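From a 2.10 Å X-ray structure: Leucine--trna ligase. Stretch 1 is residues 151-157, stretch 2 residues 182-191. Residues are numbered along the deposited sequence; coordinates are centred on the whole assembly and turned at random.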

# COMPACT_ATOMS: atom_id res chain seq x y z
N ASP B 151 16.83 -21.37 16.79
CA ASP B 151 18.05 -20.79 17.38
C ASP B 151 19.01 -20.60 16.23
O ASP B 151 19.79 -21.52 15.91
N THR B 152 18.95 -19.42 15.62
CA THR B 152 19.72 -19.13 14.41
C THR B 152 20.02 -17.66 14.28
O THR B 152 19.69 -16.85 15.18
N TYR B 153 20.66 -17.29 13.17
CA TYR B 153 21.10 -15.91 13.00
C TYR B 153 19.94 -14.97 12.65
O TYR B 153 19.11 -15.28 11.80
N VAL B 154 19.90 -13.84 13.33
CA VAL B 154 18.87 -12.81 13.12
C VAL B 154 19.52 -11.47 13.21
O VAL B 154 20.62 -11.36 13.76
N TYR B 155 18.86 -10.46 12.65
CA TYR B 155 19.34 -9.10 12.77
C TYR B 155 19.08 -8.54 14.13
O TYR B 155 18.03 -8.79 14.70
N TRP B 156 20.01 -7.72 14.63
CA TRP B 156 19.94 -7.14 15.96
C TRP B 156 20.25 -5.68 15.84
O TRP B 156 21.28 -5.33 15.29
N ASP B 157 19.37 -4.83 16.33
CA ASP B 157 19.58 -3.39 16.40
C ASP B 157 20.03 -3.01 17.83
O ASP B 157 19.25 -3.08 18.75
N TYR B 182 23.60 -5.48 13.56
CA TYR B 182 24.51 -6.61 13.69
C TYR B 182 23.70 -7.86 13.61
O TYR B 182 22.47 -7.77 13.60
N LYS B 183 24.38 -9.01 13.51
CA LYS B 183 23.74 -10.33 13.51
C LYS B 183 24.14 -11.14 14.76
O LYS B 183 25.30 -11.26 15.05
N ARG B 184 23.16 -11.70 15.47
CA ARG B 184 23.39 -12.62 16.59
C ARG B 184 22.62 -13.88 16.32
O ARG B 184 21.58 -13.83 15.66
N ARG B 185 23.11 -14.98 16.90
CA ARG B 185 22.41 -16.26 17.01
C ARG B 185 21.67 -16.31 18.37
O ARG B 185 22.25 -15.99 19.40
N THR B 186 20.38 -16.67 18.36
CA THR B 186 19.50 -16.54 19.54
C THR B 186 18.22 -17.30 19.24
O THR B 186 17.81 -17.33 18.07
N PRO B 187 17.55 -17.83 20.26
CA PRO B 187 16.26 -18.50 19.97
C PRO B 187 15.16 -17.45 19.78
O PRO B 187 14.99 -16.55 20.64
N GLN B 188 14.47 -17.52 18.64
CA GLN B 188 13.52 -16.49 18.28
C GLN B 188 12.35 -17.13 17.57
O GLN B 188 12.43 -18.32 17.13
N TRP B 189 11.26 -16.36 17.49
CA TRP B 189 10.08 -16.79 16.76
C TRP B 189 10.13 -16.26 15.33
O TRP B 189 10.60 -15.12 15.07
N PHE B 190 9.61 -17.10 14.43
CA PHE B 190 9.62 -16.89 12.99
C PHE B 190 8.30 -17.34 12.39
O PHE B 190 7.59 -18.19 12.97
N VAL B 191 7.98 -16.78 11.21
CA VAL B 191 6.94 -17.34 10.35
C VAL B 191 7.57 -17.82 9.05
O VAL B 191 8.41 -17.13 8.46

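The most striking feature of this antiparallel pairing is that three successive residues of one strand, Lys183, Arg184 and Arg185, each lie over an aromatic ring of the other. Because side chains alternate, Arg184 shares a face with Trp156, while Lys183 and Arg185 share the opposite face with Tyr155 and Tyr153. Arg184 (chi1 m, then t, t) extends until its guanidinium lies flat on the indole of Trp156 (chi1 t), with planes 4° apart and Arg184 CZ 3.5 Å from Trp156 CE2; a planar cation suits a broad, electron-rich ring. Lys183 (chi1 m) bends through off-well chi2 and chi3 angles, bringing NZ 3.6 Å from CE2 of Tyr155 (m), over the ring face, as a cation-pi contact. Arg185 (t, t, t) instead uses its aliphatic stem: its CB sits over the Tyr153 ring (m). Arg185 NH1 lies 3.6 Å from Asp151 OD1 (chi1 t), a salt bridge of charges alone, since the oxygen is well out of the guanidinium plane.

Further along the Trp156 face the closest contacts are between carbon atoms. Val154 (m) places CG1 3.6 Å from Phe190 CZ, at the ring edge, and Thr152 (t) adds its methyl CG2, 3.7 Å from the same CZ. Compact branched side chains fit beside the ring of buried Phe190, a residue whose CA-to-CB bond points toward the first stretch.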

# COMPACT_ATOMS: atom_id res chain seq x y z
CB ASP B 151 18.64 -21.72 18.46
CG ASP B 151 19.74 -21.06 19.33
OD1 ASP B 151 20.28 -19.97 19.00
OD2 ASP B 151 20.07 -21.65 20.38
CB THR B 152 18.97 -19.61 13.14
OG1 THR B 152 19.76 -19.34 11.98
CG2 THR B 152 17.59 -18.93 13.00
CB TYR B 153 22.24 -15.82 11.98
CG TYR B 153 23.55 -16.30 12.58
CD1 TYR B 153 24.30 -15.47 13.42
CD2 TYR B 153 24.02 -17.61 12.35
CE1 TYR B 153 25.51 -15.91 13.99
CE2 TYR B 153 25.22 -18.06 12.91
CZ TYR B 153 25.96 -17.21 13.72
OH TYR B 153 27.13 -17.65 14.30
CB VAL B 154 17.72 -12.87 14.17
CG1 VAL B 154 16.98 -14.20 14.09
CG2 VAL B 154 18.21 -12.59 15.57
CB TYR B 155 18.67 -8.20 11.72
CG TYR B 155 19.09 -8.57 10.33
CD1 TYR B 155 20.29 -8.09 9.80
CD2 TYR B 155 18.33 -9.43 9.57
CE1 TYR B 155 20.68 -8.42 8.52
CE2 TYR B 155 18.72 -9.79 8.30
CZ TYR B 155 19.89 -9.28 7.78
OH TYR B 155 20.27 -9.64 6.51
CB TRP B 156 20.98 -7.84 16.87
CG TRP B 156 21.21 -7.15 18.21
CD1 TRP B 156 22.26 -6.36 18.54
CD2 TRP B 156 20.35 -7.19 19.38
NE1 TRP B 156 22.12 -5.89 19.83
CE2 TRP B 156 20.97 -6.39 20.37
CE3 TRP B 156 19.14 -7.84 19.69
CZ2 TRP B 156 20.40 -6.21 21.66
CZ3 TRP B 156 18.57 -7.66 20.94
CH2 TRP B 156 19.20 -6.84 21.92
CB ASP B 157 18.29 -2.67 16.01
CG ASP B 157 18.44 -1.16 15.87
OD1 ASP B 157 19.19 -0.53 16.63
OD2 ASP B 157 17.73 -0.59 14.99
CB TYR B 182 25.26 -6.52 15.03
CG TYR B 182 26.22 -5.36 15.05
CD1 TYR B 182 25.74 -4.08 15.24
CD2 TYR B 182 27.61 -5.54 14.84
CE1 TYR B 182 26.58 -3.00 15.25
CE2 TYR B 182 28.47 -4.45 14.85
CZ TYR B 182 27.94 -3.17 15.06
OH TYR B 182 28.68 -2.00 15.05
CB LYS B 183 24.15 -11.12 12.27
CG LYS B 183 23.50 -10.68 10.95
CD LYS B 183 22.18 -11.39 10.62
CE LYS B 183 22.09 -11.78 9.14
NZ LYS B 183 20.88 -12.59 8.79
CB ARG B 184 22.76 -12.13 17.87
CG ARG B 184 23.19 -10.80 18.41
CD ARG B 184 22.23 -10.46 19.55
NE ARG B 184 22.83 -9.56 20.53
CZ ARG B 184 22.35 -9.34 21.75
NH1 ARG B 184 21.25 -9.96 22.19
NH2 ARG B 184 23.01 -8.50 22.55
CB ARG B 185 23.43 -17.39 16.90
CG ARG B 185 22.89 -18.78 16.58
CD ARG B 185 24.06 -19.70 16.21
NE ARG B 185 23.64 -21.07 15.91
CZ ARG B 185 23.29 -21.98 16.82
NH1 ARG B 185 23.28 -21.69 18.12
NH2 ARG B 185 22.93 -23.19 16.42
CB THR B 186 18.94 -15.09 19.78
OG1 THR B 186 19.89 -14.09 19.43
CG2 THR B 186 18.53 -14.90 21.19
CB PRO B 187 15.99 -19.38 21.21
CG PRO B 187 17.23 -19.33 22.03
CD PRO B 187 18.01 -18.09 21.64
CB GLN B 188 14.17 -15.47 17.37
CG GLN B 188 15.28 -14.65 17.99
CD GLN B 188 14.83 -13.66 19.03
OE1 GLN B 188 13.77 -13.02 18.94
NE2 GLN B 188 15.65 -13.50 20.04
CB TRP B 189 8.78 -16.35 17.47
CG TRP B 189 8.61 -17.05 18.78
CD1 TRP B 189 8.98 -16.59 19.99
CD2 TRP B 189 8.00 -18.33 19.00
NE1 TRP B 189 8.66 -17.49 20.95
CE2 TRP B 189 8.06 -18.57 20.38
CE3 TRP B 189 7.43 -19.29 18.16
CZ2 TRP B 189 7.55 -19.74 20.96
CZ3 TRP B 189 6.93 -20.42 18.69
CH2 TRP B 189 7.00 -20.67 20.11
CB PHE B 190 10.68 -17.79 12.36
CG PHE B 190 12.06 -17.45 12.75
CD1 PHE B 190 12.77 -16.50 12.07
CD2 PHE B 190 12.65 -18.09 13.84
CE1 PHE B 190 14.08 -16.18 12.45
CE2 PHE B 190 13.92 -17.79 14.22
CZ PHE B 190 14.65 -16.83 13.52
CB VAL B 191 5.82 -16.37 10.01
CG1 VAL B 191 4.55 -17.16 9.72
CG2 VAL B 191 5.59 -15.35 11.11